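Local atomic coordinates of orotidine 5'-phosphate decarboxylase (Methanocaldococcus jannaschii, PDB entry 4LUI), a protein that probably catalyses the decarboxylation of orotidine 5'-monophosphate to uridine 5'-monophosphate, the last step of de novo UMP synthesis, working as a homodimer. Residues Gln144-Glu152 / Arg168-Ala179. Residues are numbered along the deposited sequence; the frame is centred on the assembly and turned at random. Where two conformers were deposited one is given.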
loop_
_atom_site.group_PDB
_atom_site.type_symbol
_atom_site.label_atom_id
_atom_site.label_comp_id
_atom_site.label_asym_id
_atom_site.label_seq_id
_atom_site.Cartn_x
_atom_site.Cartn_y
_atom_site.Cartn_z
ATOM N N GLN B 144 -7.740 -0.461 15.376
ATOM C CA GLN B 144 -8.111 -1.395 16.439
ATOM C C GLN B 144 -9.607 -1.363 16.834
ATOM O O GLN B 144 -10.203 -2.426 17.036
ATOM C CB GLN B 144 -7.199 -1.233 17.665
ATOM C CG GLN B 144 -7.275 -2.410 18.646
ATOM C CD GLN B 144 -6.655 -3.678 18.084
ATOM O OE1 GLN B 144 -5.767 -3.622 17.227
ATOM N NE2 GLN B 144 -7.107 -4.827 18.579
ATOM N N PRO B 145 -10.230 -0.166 16.924
ATOM C CA PRO B 145 -11.658 -0.163 17.271
ATOM C C PRO B 145 -12.540 -0.988 16.328
ATOM O O PRO B 145 -13.622 -1.420 16.760
ATOM C CB PRO B 145 -12.040 1.317 17.159
ATOM C CG PRO B 145 -10.765 2.051 17.473
ATOM C CD PRO B 145 -9.692 1.211 16.840
ATOM N N ILE B 146 -12.099 -1.193 15.087
ATOM C CA ILE B 146 -12.885 -1.956 14.113
ATOM C C ILE B 146 -12.300 -3.340 13.813
ATOM O O ILE B 146 -12.655 -3.969 12.818
ATOM C CB ILE B 146 -13.065 -1.190 12.778
ATOM C CG1 ILE B 146 -11.725 -1.054 12.044
ATOM C CG2 ILE B 146 -13.696 0.173 13.032
ATOM C CD1 ILE B 146 -11.839 -0.621 10.588
ATOM N N ALA B 147 -11.404 -3.814 14.668
ATOM C CA ALA B 147 -10.726 -5.085 14.410
ATOM C C ALA B 147 -11.715 -6.256 14.282
ATOM O O ALA B 147 -11.520 -7.144 13.453
ATOM C CB ALA B 147 -9.705 -5.372 15.495
ATOM N N ASP B 148 -12.768 -6.260 15.093
ATOM C CA ASP B 148 -13.758 -7.339 15.001
ATOM C C ASP B 148 -14.627 -7.183 13.753
ATOM O O ASP B 148 -15.006 -8.172 13.117
ATOM C CB ASP B 148 -14.609 -7.458 16.271
ATOM C CG ASP B 148 -13.854 -8.096 17.422
ATOM O OD1 ASP B 148 -12.712 -8.557 17.211
ATOM O OD2 ASP B 148 -14.421 -8.164 18.531
ATOM N N LYS B 149 -14.927 -5.937 13.393
ATOM C CA LYS B 149 -15.702 -5.674 12.190
ATOM C C LYS B 149 -14.948 -6.155 10.960
ATOM O O LYS B 149 -15.548 -6.649 10.000
ATOM C CB LYS B 149 -16.028 -4.187 12.072
ATOM C CG LYS B 149 -16.998 -3.704 13.129
ATOM C CD LYS B 149 -18.307 -4.453 13.006
ATOM C CE LYS B 149 -19.333 -3.988 14.027
ATOM N NZ LYS B 149 -20.639 -4.664 13.792
ATOM N N LEU B 150 -13.626 -6.011 10.988
ATOM C CA LEU B 150 -12.806 -6.438 9.863
ATOM C C LEU B 150 -12.743 -7.954 9.735
ATOM O O LEU B 150 -12.813 -8.484 8.630
ATOM C CB LEU B 150 -11.396 -5.836 9.936
ATOM C CG LEU B 150 -11.304 -4.342 9.607
ATOM C CD1 LEU B 150 -9.885 -3.855 9.824
ATOM C CD2 LEU B 150 -11.734 -4.074 8.165
ATOM N N SER B 151 -12.618 -8.654 10.857
ATOM C CA SER B 151 -12.609 -10.112 10.804
ATOM C C SER B 151 -13.981 -10.649 10.378
ATOM O O SER B 151 -14.065 -11.665 9.685
ATOM C CB SER B 151 -12.164 -10.718 12.138
ATOM O OG SER B 151 -12.963 -10.252 13.207
ATOM N N GLU B 152 -15.051 -9.961 10.772
ATOM C CA GLU B 152 -16.383 -10.333 10.307
ATOM C C GLU B 152 -16.491 -10.121 8.797
ATOM O O GLU B 152 -17.123 -10.925 8.104
ATOM C CB GLU B 152 -17.484 -9.543 11.033
ATOM C CG GLU B 152 -17.597 -9.858 12.514
ATOM C CD GLU B 152 -18.301 -8.767 13.305
ATOM O OE1 GLU B 152 -19.001 -7.931 12.691
ATOM O OE2 GLU B 152 -18.142 -8.751 14.547
ATOM N N ARG B 168 -1.019 -10.873 21.883
ATOM C CA ARG B 168 -1.848 -11.438 22.950
ATOM C C ARG B 168 -2.508 -12.734 22.475
ATOM O O ARG B 168 -3.409 -12.691 21.637
ATOM C CB ARG B 168 -2.937 -10.443 23.394
ATOM C CG ARG B 168 -2.399 -9.098 23.879
ATOM C CD ARG B 168 -3.512 -8.224 24.472
ATOM N NE ARG B 168 -4.304 -7.535 23.454
ATOM C CZ ARG B 168 -5.621 -7.349 23.528
ATOM N NH1 ARG B 168 -6.311 -7.819 24.561
ATOM N NH2 ARG B 168 -6.253 -6.694 22.562
ATOM N N PRO B 169 -2.071 -13.887 23.020
ATOM C CA PRO B 169 -2.635 -15.186 22.617
ATOM C C PRO B 169 -4.146 -15.220 22.779
ATOM O O PRO B 169 -4.856 -15.748 21.921
ATOM C CB PRO B 169 -1.993 -16.164 23.597
ATOM C CG PRO B 169 -0.664 -15.510 23.943
ATOM C CD PRO B 169 -0.989 -14.037 24.008
ATOM N N GLU B 170 -4.630 -14.656 23.879
ATOM C CA GLU B 170 -6.065 -14.647 24.134
ATOM C C GLU B 170 -6.796 -13.878 23.036
ATOM O O GLU B 170 -7.904 -14.236 22.648
ATOM C CB GLU B 170 -6.366 -14.049 25.508
ATOM C CG GLU B 170 -5.751 -14.821 26.683
ATOM C CD GLU B 170 -4.328 -14.385 27.032
ATOM O OE1 GLU B 170 -3.713 -13.620 26.260
ATOM O OE2 GLU B 170 -3.829 -14.811 28.098
ATOM N N ARG B 171 -6.168 -12.817 22.538
ATOM C CA ARG B 171 -6.754 -12.018 21.465
ATOM C C ARG B 171 -6.706 -12.758 20.131
ATOM O O ARG B 171 -7.647 -12.689 19.335
ATOM C CB ARG B 171 -6.045 -10.666 21.364
ATOM C CG ARG B 171 -6.492 -9.798 20.202
ATOM C CD ARG B 171 -7.962 -9.384 20.322
ATOM N NE ARG B 171 -8.401 -8.745 19.083
ATOM C CZ ARG B 171 -9.668 -8.569 18.726
ATOM N NH1 ARG B 171 -10.659 -8.969 19.518
ATOM N NH2 ARG B 171 -9.942 -7.995 17.564
ATOM N N LEU B 172 -5.604 -13.466 19.884
ATOM C CA LEU B 172 -5.480 -14.278 18.674
ATOM C C LEU B 172 -6.587 -15.337 18.618
ATOM O O LEU B 172 -7.209 -15.558 17.575
ATOM C CB LEU B 172 -4.090 -14.930 18.619
ATOM C CG LEU B 172 -3.745 -15.734 17.361
ATOM C CD1 LEU B 172 -3.871 -14.876 16.113
ATOM C CD2 LEU B 172 -2.326 -16.286 17.472
ATOM N N LYS B 173 -6.856 -15.968 19.753
ATOM C CA LYS B 173 -7.936 -16.947 19.830
ATOM C C LYS B 173 -9.285 -16.315 19.472
ATOM O O LYS B 173 -10.088 -16.908 18.755
ATOM C CB LYS B 173 -7.979 -17.583 21.219
ATOM C CG LYS B 173 -9.017 -18.679 21.366
ATOM C CD LYS B 173 -8.887 -19.375 22.708
ATOM C CE LYS B 173 -9.871 -20.534 22.841
ATOM N NZ LYS B 173 -11.279 -20.067 22.994
ATOM N N GLU B 174 -9.528 -15.101 19.956
ATOM C CA GLU B 174 -10.777 -14.409 19.653
ATOM C C GLU B 174 -10.897 -14.116 18.157
ATOM O O GLU B 174 -11.967 -14.275 17.565
ATOM C CB GLU B 174 -10.877 -13.111 20.457
ATOM C CG GLU B 174 -11.038 -13.337 21.941
ATOM C CD GLU B 174 -10.965 -12.050 22.743
ATOM O OE1 GLU B 174 -10.279 -11.109 22.302
ATOM O OE2 GLU B 174 -11.601 -11.982 23.815
ATOM N N ILE B 175 -9.796 -13.686 17.558
ATOM C CA ILE B 175 -9.762 -13.397 16.131
ATOM C C ILE B 175 -10.084 -14.642 15.286
ATOM O O ILE B 175 -10.920 -14.586 14.390
ATOM C CB ILE B 175 -8.401 -12.786 15.729
ATOM C CG1 ILE B 175 -8.210 -11.433 16.423
ATOM C CG2 ILE B 175 -8.315 -12.599 14.237
ATOM C CD1 ILE B 175 -6.768 -10.956 16.418
ATOM N N LYS B 176 -9.429 -15.764 15.582
ATOM C CA LYS B 176 -9.687 -17.004 14.858
ATOM C C LYS B 176 -11.139 -17.423 14.985
ATOM O O LYS B 176 -11.730 -17.947 14.037
ATOM C CB LYS B 176 -8.787 -18.139 15.359
ATOM C CG LYS B 176 -7.414 -18.169 14.724
ATOM C CD LYS B 176 -6.574 -19.330 15.243
ATOM C CE LYS B 176 -7.207 -20.678 14.939
ATOM N NZ LYS B 176 -6.982 -21.119 13.538
ATOM N N GLU B 177 -11.722 -17.198 16.160
ATOM C CA GLU B 177 -13.074 -17.670 16.417
ATOM C C GLU B 177 -14.132 -16.843 15.695
ATOM O O GLU B 177 -15.179 -17.360 15.332
ATOM C CB GLU B 177 -13.340 -17.773 17.920
ATOM C CG GLU B 177 -12.491 -18.873 18.577
ATOM C CD GLU B 177 -12.835 -19.121 20.033
ATOM O OE1 GLU B 177 -13.656 -18.366 20.594
ATOM O OE2 GLU B 177 -12.285 -20.082 20.614
ATOM N N ILE B 178 -13.836 -15.569 15.451
ATOM C CA ILE B 178 -14.732 -14.723 14.669
ATOM C C ILE B 178 -14.559 -14.967 13.164
ATOM O O ILE B 178 -15.536 -15.204 12.460
ATOM C CB ILE B 178 -14.482 -13.231 14.955
ATOM C CG1 ILE B 178 -14.861 -12.878 16.391
ATOM C CG2 ILE B 178 -15.243 -12.364 13.976
ATOM C CD1 ILE B 178 -14.263 -11.544 16.852
ATOM N N ALA B 179 -13.323 -14.907 12.677
ATOM C CA ALA B 179 -13.066 -15.054 11.244
ATOM C C ALA B 179 -13.303 -16.482 10.731
ATOM O O ALA B 179 -13.844 -16.667 9.641
ATOM C CB ALA B 179 -11.657 -14.588 10.897
HETATM O O HOH W 1 -13.538 -9.925 20.462
#
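The guanidinium of R171 meets the carboxylate of D148 at its edge, the two planes 26° apart, while CG1 of I175 lies over one face, 3.6 Å above the plane and offset toward the rim. E174 OE1 and a water also lie in this plane, at the rim near NH1. CB of R171 in turn lies over the centre of one face of the R168 guanidinium, with Q144 NE2 at its edge. CB of A147 approaches R171 NH2 obliquely at 3.3 Å. Both R171 terminal nitrogens, NH2 at 2.8 Å and NH1 at 3.1 Å, donate to D148 OD1: NH1 on the syn side, NH2 from above the carboxylate plane. R171 reaches across because its CG stands anti to the backbone N (chi1 175°) and the chain bends at chi2. The water donates to D148 OD2. Beside this pair, I178 packs CD1 against D148 CG at 3.5 Å and CG2 against E152 CG at 3.7 Å. Helices 147-157 and 169-179 are successive outer helices of the TIM barrel, their segments crossing at -37° and closest where S151 faces A179. Replacing D148 by an alanine is likely to cost R171 NH1 and NH2 their shared acceptor, leaving the arginine to E174 and E133, and to open a gap beside I178 CD1. R171 NH2 also bridges E133, which accepts from Q144 NE2 too, so one arginine shared among three acidic residues probably offsets their mutual repulsion.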